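PDB 1WX1: nicotinate-nucleotide--dimethylbenzimidazole phosphoribosyltransferase from Thermus thermophilus HB8, which probably catalyses transfer of the phosphoribosyl group of nicotinate mononucleotide to 5,6-dimethylbenzimidazole, giving alpha-ribazole 5'-phosphate and nicotinate on the way to cobalamin. Local coordinates for residues A[10-15]-A[38-43]; A[31-36]-A[42-47]. One frame throughout, in Å; residues are numbered along the deposited sequence.

Interaction 1 (A[10-15]-A[38-43]); sequences RLRMDQ and GRVKPE
Arg12 on helix 3-14 meets Val40 and Lys41 in the loop that joins helix 24-37 to strand 47-54. This is a surface contact in the N-terminal helical part of the CobT fold, away from the predicted catalytic base Glu304. The contact is small, burying 138 Å² in all. Arg12 projects from the helix toward the loop. Its CG lies anti to the backbone N (chi1 -177°), and the chain stays extended as far as NE. This carries the aliphatic part past Val40, where Arg12 CD touches Val40 CG1 at 3.8 Å. The guanidinium group then lies beside the far end of Lys41. Lys41 CE sits over one face, 3.3 Å above the plane and offset toward the rim. The extended Lys41 chain brings two like charges close, with Lys41 NZ 3.5 Å from Arg12 NH2. Partners elsewhere probably offset this cost. Arg12 NE bonds to the carbonyl O of Leu322, Arg12 NH1 forms a salt bridge with Glu329, and Arg12 NH2 makes a weak bond to the carbonyl O of Met324. These bonds hold the guanidinium against Leu322, Met324 and Glu329, near the C-terminal end of the chain. With an alanine here, Glu329 would probably lose this charged mate, the Leu322 carbonyl its N-H, and Val40 CG1 its cover. On the loop side, Arg39 turns to another partner, Glu43, and their salt bridge is short. Arg39 NH2 lies 2.8 Å from Glu43 OE2.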
ATOM      1  N   ARG A  10     -21.520   7.516  -4.378  1.00 25.45           N
ATOM      2  CA  ARG A  10     -21.611   7.530  -2.927  1.00 27.19           C
ATOM      3  C   ARG A  10     -22.786   6.660  -2.481  1.00 26.97           C
ATOM      4  O   ARG A  10     -22.712   5.977  -1.460  1.00 26.18           O
ATOM      5  CB  ARG A  10     -21.783   8.970  -2.438  1.00 30.10           C
ATOM      6  CG  ARG A  10     -21.497   9.175  -0.968  1.00 34.72           C
ATOM      7  CD  ARG A  10     -21.736  10.627  -0.580  1.00 37.69           C
ATOM      8  NE  ARG A  10     -20.839  11.543  -1.275  1.00 41.05           N
ATOM      9  CZ  ARG A  10     -21.219  12.706  -1.797  1.00 42.21           C
ATOM     10  NH1 ARG A  10     -22.485  13.096  -1.705  1.00 41.33           N
ATOM     11  NH2 ARG A  10     -20.334  13.480  -2.413  1.00 42.76           N
ATOM     12  N   LEU A  11     -23.865   6.674  -3.260  1.00 28.70           N
ATOM     13  CA  LEU A  11     -25.044   5.864  -2.946  1.00 29.31           C
ATOM     14  C   LEU A  11     -24.763   4.376  -3.142  1.00 28.92           C
ATOM     15  O   LEU A  11     -25.123   3.550  -2.299  1.00 28.56           O
ATOM     16  CB  LEU A  11     -26.222   6.248  -3.839  1.00 31.85           C
ATOM     17  CG  LEU A  11     -26.862   7.627  -3.720  1.00 34.90           C
ATOM     18  CD1 LEU A  11     -28.105   7.666  -4.605  1.00 36.43           C
ATOM     19  CD2 LEU A  11     -27.238   7.903  -2.273  1.00 37.03           C
ATOM     20  N   ARG A  12     -24.135   4.028  -4.263  1.00 26.65           N
ATOM     21  CA  ARG A  12     -23.832   2.628  -4.535  1.00 24.97           C
ATOM     22  C   ARG A  12     -22.902   2.062  -3.464  1.00 24.60           C
ATOM     23  O   ARG A  12     -23.086   0.934  -3.001  1.00 23.34           O
ATOM     24  CB  ARG A  12     -23.188   2.464  -5.920  1.00 25.19           C
ATOM     25  CG  ARG A  12     -22.912   1.008  -6.264  1.00 22.80           C
ATOM     26  CD  ARG A  12     -22.292   0.805  -7.646  1.00 25.69           C
ATOM     27  NE  ARG A  12     -22.041  -0.617  -7.884  1.00 25.56           N
ATOM     28  CZ  ARG A  12     -22.991  -1.514  -8.138  1.00 27.86           C
ATOM     29  NH1 ARG A  12     -24.264  -1.138  -8.203  1.00 25.42           N
ATOM     30  NH2 ARG A  12     -22.677  -2.794  -8.298  1.00 26.82           N
ATOM     31  N   MET A  13     -21.909   2.856  -3.076  1.00 24.29           N
ATOM     32  CA  MET A  13     -20.936   2.465  -2.059  1.00 24.51           C
ATOM     33  C   MET A  13     -21.655   2.039  -0.781  1.00 26.57           C
ATOM     34  O   MET A  13     -21.354   0.995  -0.194  1.00 23.66           O
ATOM     35  CB  MET A  13     -20.004   3.644  -1.756  1.00 22.85           C
ATOM     36  CG  MET A  13     -18.915   3.359  -0.733  1.00 24.12           C
ATOM     37  SD  MET A  13     -17.704   2.139  -1.300  1.00 24.25           S
ATOM     38  CE  MET A  13     -16.804   3.122  -2.538  1.00 23.00           C
ATOM     39  N   ASP A  14     -22.612   2.858  -0.361  1.00 28.73           N
ATOM     40  CA  ASP A  14     -23.381   2.584   0.845  1.00 32.02           C
ATOM     41  C   ASP A  14     -24.208   1.303   0.740  1.00 32.48           C
ATOM     42  O   ASP A  14     -24.626   0.749   1.756  1.00 34.98           O
ATOM     43  CB  ASP A  14     -24.305   3.767   1.161  1.00 33.75           C
ATOM     44  CG  ASP A  14     -25.100   3.559   2.436  1.00 36.19           C
ATOM     45  OD1 ASP A  14     -26.347   3.505   2.361  1.00 37.08           O
ATOM     46  OD2 ASP A  14     -24.477   3.440   3.513  1.00 36.56           O
ATOM     47  N   GLN A  15     -24.439   0.830  -0.482  1.00 31.69           N
ATOM     48  CA  GLN A  15     -25.225  -0.384  -0.684  1.00 32.57           C
ATOM     49  C   GLN A  15     -24.424  -1.622  -1.090  1.00 31.15           C
ATOM     50  O   GLN A  15     -25.002  -2.672  -1.367  1.00 30.45           O
ATOM     51  CB  GLN A  15     -26.330  -0.128  -1.715  1.00 34.06           C
ATOM     52  CG  GLN A  15     -27.440   0.785  -1.197  1.00 39.07           C
ATOM     53  CD  GLN A  15     -28.124   0.224   0.047  1.00 43.16           C
ATOM     54  OE1 GLN A  15     -28.768  -0.826  -0.006  1.00 44.24           O
ATOM     55  NE2 GLN A  15     -27.982   0.922   1.173  1.00 44.71           N
ATOM     56  N   GLY A  38     -16.264  10.001 -14.504  1.00 27.57           N
ATOM     57  CA  GLY A  38     -17.654  10.216 -14.869  1.00 27.75           C
ATOM     58  C   GLY A  38     -18.382   8.896 -15.045  1.00 28.58           C
ATOM     59  O   GLY A  38     -19.294   8.787 -15.857  1.00 27.78           O
ATOM     60  N   ARG A  39     -17.980   7.893 -14.271  1.00 27.93           N
ATOM     61  CA  ARG A  39     -18.587   6.563 -14.335  1.00 28.38           C
ATOM     62  C   ARG A  39     -18.761   6.058 -12.908  1.00 26.97           C
ATOM     63  O   ARG A  39     -17.839   6.153 -12.109  1.00 24.48           O
ATOM     64  CB  ARG A  39     -17.657   5.601 -15.063  1.00 32.00           C
ATOM     65  CG  ARG A  39     -16.927   6.216 -16.217  1.00 36.92           C
ATOM     66  CD  ARG A  39     -15.671   5.415 -16.525  1.00 42.08           C
ATOM     67  NE  ARG A  39     -15.972   4.144 -17.161  1.00 45.32           N
ATOM     68  CZ  ARG A  39     -15.048   3.296 -17.616  1.00 47.61           C
ATOM     69  NH1 ARG A  39     -13.754   3.604 -17.518  1.00 46.91           N
ATOM     70  NH2 ARG A  39     -15.402   2.091 -18.068  1.00 46.68           N
ATOM     71  N   VAL A  40     -19.931   5.513 -12.597  1.00 26.01           N
ATOM     72  CA  VAL A  40     -20.182   4.992 -11.259  1.00 25.51           C
ATOM     73  C   VAL A  40     -19.300   3.778 -10.992  1.00 25.11           C
ATOM     74  O   VAL A  40     -18.976   3.476  -9.844  1.00 25.62           O
ATOM     75  CB  VAL A  40     -21.665   4.603 -11.064  1.00 28.76           C
ATOM     76  CG1 VAL A  40     -21.860   3.934  -9.714  1.00 28.14           C
ATOM     77  CG2 VAL A  40     -22.533   5.850 -11.153  1.00 29.72           C
ATOM     78  N   LYS A  41     -18.908   3.086 -12.057  1.00 23.30           N
ATOM     79  CA  LYS A  41     -18.029   1.931 -11.933  1.00 22.49           C
ATOM     80  C   LYS A  41     -16.725   2.252 -12.667  1.00 23.21           C
ATOM     81  O   LYS A  41     -16.530   1.862 -13.817  1.00 22.01           O
ATOM     82  CB  LYS A  41     -18.687   0.679 -12.521  1.00 23.90           C
ATOM     83  CG  LYS A  41     -19.903   0.202 -11.720  1.00 26.14           C
ATOM     84  CD  LYS A  41     -20.421  -1.140 -12.218  1.00 29.47           C
ATOM     85  CE  LYS A  41     -21.628  -1.599 -11.409  1.00 31.21           C
ATOM     86  NZ  LYS A  41     -22.071  -2.975 -11.788  1.00 34.48           N
ATOM     87  N   PRO A  42     -15.816   2.972 -11.994  1.00 22.21           N
ATOM     88  CA  PRO A  42     -14.526   3.360 -12.571  1.00 22.04           C
ATOM     89  C   PRO A  42     -13.674   2.149 -12.908  1.00 21.71           C
ATOM     90  O   PRO A  42     -13.795   1.093 -12.282  1.00 19.56           O
ATOM     91  CB  PRO A  42     -13.872   4.206 -11.470  1.00 22.01           C
ATOM     92  CG  PRO A  42     -14.962   4.458 -10.461  1.00 24.81           C
ATOM     93  CD  PRO A  42     -15.849   3.260 -10.552  1.00 23.19           C
ATOM     94  N   GLU A  43     -12.809   2.316 -13.901  1.00 23.09           N
ATOM     95  CA  GLU A  43     -11.907   1.257 -14.319  1.00 25.17           C
ATOM     96  C   GLU A  43     -10.535   1.865 -14.602  1.00 22.65           C
ATOM     97  O   GLU A  43     -10.431   2.913 -15.234  1.00 19.97           O
ATOM     98  CB  GLU A  43     -12.446   0.564 -15.573  1.00 31.34           C
ATOM     99  CG  GLU A  43     -13.811  -0.091 -15.365  1.00 38.51           C
ATOM    100  CD  GLU A  43     -14.263  -0.908 -16.561  1.00 42.50           C
ATOM    101  OE1 GLU A  43     -13.560  -1.877 -16.921  1.00 47.01           O
ATOM    102  OE2 GLU A  43     -15.321  -0.583 -17.140  1.00 45.64           O
TER

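Interaction 2 (A[31-36]-A[42-47]); sequences LRLAAL and PELGRG
Ala34 on helix 24-37 and Pro42 in the following loop bring their backbones together, with CA atoms 5.0 Å apart, before the loop runs on toward strand 47-54. The contact is apolar and buries 176 Å². The Pro42 ring lies against the backbone and methyl of Ala34. Its CG is the leading atom. Pro42 CG comes within 3.2 Å of Ala34 CA. It is also 3.4 Å from Ala34 CB, tighter than usual for two carbons. The small alanine side chain probably lets the ring come this near the helix. Next to CG on the ring, Pro42 CB meets Leu33 CB at 4.2 Å. Leu33 also reaches further along the loop. Its CG is anti to the carbonyl carbon (chi1 -68°), and the side chain extends toward Leu44. The two leucines meet through one methyl each, Leu33 CD1 and Leu44 CD1, 4.0 Å apart. Their side chains cross at about a right angle, so the touch is local. Leu33, Ala34 and Pro42 are buried, while Leu44 is partly exposed. Polar groups of the loop bond elsewhere. Pro42 O accepts a bond from His323 NE2, and Glu43 O accepts one from Gln37 NE2, at the end of the same helix. The contact thus folds the loop back on the last turns of helix 24-37, just before the chain enters the central parallel sheet. Helix 3-14 touches helix 24-37 through Ala9, which meets Ala34. Strand 272-274, the outermost strand on that side of the sheet within this chain, meets Leu33 through Phe273.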
ATOM      1  N   LEU A  31     -14.664   6.839  -4.779  1.00 18.89           N
ATOM      2  CA  LEU A  31     -15.634   7.870  -5.135  1.00 18.11           C
ATOM      3  C   LEU A  31     -15.004   8.972  -5.974  1.00 19.01           C
ATOM      4  O   LEU A  31     -15.611   9.470  -6.920  1.00 19.45           O
ATOM      5  CB  LEU A  31     -16.246   8.474  -3.875  1.00 18.78           C
ATOM      6  CG  LEU A  31     -16.976   7.490  -2.959  1.00 21.58           C
ATOM      7  CD1 LEU A  31     -17.478   8.228  -1.717  1.00 21.28           C
ATOM      8  CD2 LEU A  31     -18.136   6.852  -3.713  1.00 20.97           C
ATOM      9  N   ARG A  32     -13.786   9.365  -5.624  1.00 19.50           N
ATOM     10  CA  ARG A  32     -13.113  10.411  -6.381  1.00 19.84           C
ATOM     11  C   ARG A  32     -12.808   9.916  -7.790  1.00 18.19           C
ATOM     12  O   ARG A  32     -12.998  10.642  -8.765  1.00 19.80           O
ATOM     13  CB  ARG A  32     -11.825  10.842  -5.672  1.00 19.06           C
ATOM     14  CG  ARG A  32     -12.053  11.505  -4.321  1.00 25.51           C
ATOM     15  CD  ARG A  32     -10.740  12.027  -3.735  1.00 24.86           C
ATOM     16  NE  ARG A  32     -10.128  13.012  -4.620  1.00 23.38           N
ATOM     17  CZ  ARG A  32      -8.827  13.289  -4.651  1.00 25.26           C
ATOM     18  NH1 ARG A  32      -7.986  12.651  -3.842  1.00 21.94           N
ATOM     19  NH2 ARG A  32      -8.368  14.198  -5.503  1.00 23.38           N
ATOM     20  N   LEU A  33     -12.346   8.675  -7.898  1.00 17.93           N
ATOM     21  CA  LEU A  33     -12.038   8.094  -9.201  1.00 18.29           C
ATOM     22  C   LEU A  33     -13.290   8.054 -10.075  1.00 19.75           C
ATOM     23  O   LEU A  33     -13.243   8.384 -11.265  1.00 19.55           O
ATOM     24  CB  LEU A  33     -11.467   6.684  -9.024  1.00 16.73           C
ATOM     25  CG  LEU A  33     -10.081   6.657  -8.367  1.00 16.01           C
ATOM     26  CD1 LEU A  33      -9.657   5.222  -8.077  1.00 15.96           C
ATOM     27  CD2 LEU A  33      -9.074   7.349  -9.299  1.00 17.65           C
ATOM     28  N   ALA A  34     -14.413   7.649  -9.488  1.00 20.61           N
ATOM     29  CA  ALA A  34     -15.668   7.589 -10.230  1.00 20.53           C
ATOM     30  C   ALA A  34     -16.044   8.968 -10.755  1.00 20.42           C
ATOM     31  O   ALA A  34     -16.423   9.117 -11.917  1.00 22.69           O
ATOM     32  CB  ALA A  34     -16.786   7.047  -9.335  1.00 20.23           C
ATOM     33  N   ALA A  35     -15.938   9.978  -9.896  1.00 20.99           N
ATOM     34  CA  ALA A  35     -16.276  11.343 -10.278  1.00 22.33           C
ATOM     35  C   ALA A  35     -15.347  11.867 -11.373  1.00 24.03           C
ATOM     36  O   ALA A  35     -15.791  12.569 -12.282  1.00 24.03           O
ATOM     37  CB  ALA A  35     -16.219  12.255  -9.058  1.00 22.26           C
ATOM     38  N   LEU A  36     -14.065  11.523 -11.288  1.00 24.59           N
ATOM     39  CA  LEU A  36     -13.091  11.958 -12.285  1.00 25.42           C
ATOM     40  C   LEU A  36     -13.359  11.347 -13.651  1.00 25.19           C
ATOM     41  O   LEU A  36     -13.268  12.030 -14.667  1.00 26.34           O
ATOM     42  CB  LEU A  36     -11.670  11.588 -11.855  1.00 27.56           C
ATOM     43  CG  LEU A  36     -11.026  12.425 -10.754  1.00 31.59           C
ATOM     44  CD1 LEU A  36      -9.601  11.931 -10.519  1.00 32.87           C
ATOM     45  CD2 LEU A  36     -11.020  13.894 -11.162  1.00 32.67           C
ATOM     46  N   PRO A  42     -15.816   2.972 -11.994  1.00 22.21           N
ATOM     47  CA  PRO A  42     -14.526   3.360 -12.571  1.00 22.04           C
ATOM     48  C   PRO A  42     -13.674   2.149 -12.908  1.00 21.71           C
ATOM     49  O   PRO A  42     -13.795   1.093 -12.282  1.00 19.56           O
ATOM     50  CB  PRO A  42     -13.872   4.206 -11.470  1.00 22.01           C
ATOM     51  CG  PRO A  42     -14.962   4.458 -10.461  1.00 24.81           C
ATOM     52  CD  PRO A  42     -15.849   3.260 -10.552  1.00 23.19           C
ATOM     53  N   GLU A  43     -12.809   2.316 -13.901  1.00 23.09           N
ATOM     54  CA  GLU A  43     -11.907   1.257 -14.319  1.00 25.17           C
ATOM     55  C   GLU A  43     -10.535   1.865 -14.602  1.00 22.65           C
ATOM     56  O   GLU A  43     -10.431   2.913 -15.234  1.00 19.97           O
ATOM     57  CB  GLU A  43     -12.446   0.564 -15.573  1.00 31.34           C
ATOM     58  CG  GLU A  43     -13.811  -0.091 -15.365  1.00 38.51           C
ATOM     59  CD  GLU A  43     -14.263  -0.908 -16.561  1.00 42.50           C
ATOM     60  OE1 GLU A  43     -13.560  -1.877 -16.921  1.00 47.01           O
ATOM     61  OE2 GLU A  43     -15.321  -0.583 -17.140  1.00 45.64           O
ATOM     62  N   LEU A  44      -9.493   1.213 -14.100  1.00 21.36           N
ATOM     63  CA  LEU A  44      -8.129   1.675 -14.302  1.00 20.49           C
ATOM     64  C   LEU A  44      -7.299   0.539 -14.867  1.00 21.48           C
ATOM     65  O   LEU A  44      -7.630  -0.634 -14.702  1.00 21.98           O
ATOM     66  CB  LEU A  44      -7.515   2.145 -12.982  1.00 19.39           C
ATOM     67  CG  LEU A  44      -8.060   3.447 -12.392  1.00 20.93           C
ATOM     68  CD1 LEU A  44      -7.389   3.706 -11.043  1.00 20.64           C
ATOM     69  CD2 LEU A  44      -7.794   4.602 -13.351  1.00 21.01           C
ATOM     70  N   GLY A  45      -6.216   0.892 -15.541  1.00 19.81           N
ATOM     71  CA  GLY A  45      -5.362  -0.131 -16.104  1.00 19.71           C
ATOM     72  C   GLY A  45      -3.915   0.301 -16.046  1.00 18.63           C
ATOM     73  O   GLY A  45      -3.385   0.618 -14.978  1.00 17.26           O
ATOM     74  N   ARG A  46      -3.281   0.312 -17.211  1.00 18.12           N
ATOM     75  CA  ARG A  46      -1.886   0.704 -17.342  1.00 18.18           C
ATOM     76  C   ARG A  46      -1.635   2.081 -16.744  1.00 16.37           C
ATOM     77  O   ARG A  46      -2.408   3.012 -16.959  1.00 17.47           O
ATOM     78  CB  ARG A  46      -1.510   0.735 -18.823  1.00 21.80           C
ATOM     79  CG  ARG A  46      -0.078   1.150 -19.108  1.00 22.52           C
ATOM     80  CD  ARG A  46       0.884   0.048 -18.736  1.00 20.77           C
ATOM     81  NE  ARG A  46       2.199   0.249 -19.339  1.00 22.70           N
ATOM     82  CZ  ARG A  46       3.265  -0.490 -19.047  1.00 21.11           C
ATOM     83  NH1 ARG A  46       3.162  -1.472 -18.163  1.00 18.54           N
ATOM     84  NH2 ARG A  46       4.430  -0.245 -19.630  1.00 19.25           N
ATOM     85  N   GLY A  47      -0.546   2.215 -16.002  1.00 15.88           N
ATOM     86  CA  GLY A  47      -0.221   3.506 -15.430  1.00 15.81           C
ATOM     87  C   GLY A  47       1.080   3.974 -16.052  1.00 15.11           C
ATOM     88  O   GLY A  47       1.709   3.229 -16.808  1.00 14.01           O
TER

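From the N terminus the chain runs through helix 3-14, turns into helix 24-37, and then follows the loop to strand 47-54. Interaction 1 closes the longer loop, from helix 3-14 to residues 38-43. Interaction 2 closes a shorter one, from helix 24-37 to residues 42-47. The two closures cross: 31-36 lies between the ends of interaction 1, while 42-47 runs past 38-43. The two loop segments share Pro42 and Glu43. Their centres lie 10 Å apart. They also meet directly: Arg39 N probably bonds to Ala34 O at 3.1 Å, and Met13 and Arg10 pack on Leu31. Together they join both N-terminal helices to the approach to the parallel sheet.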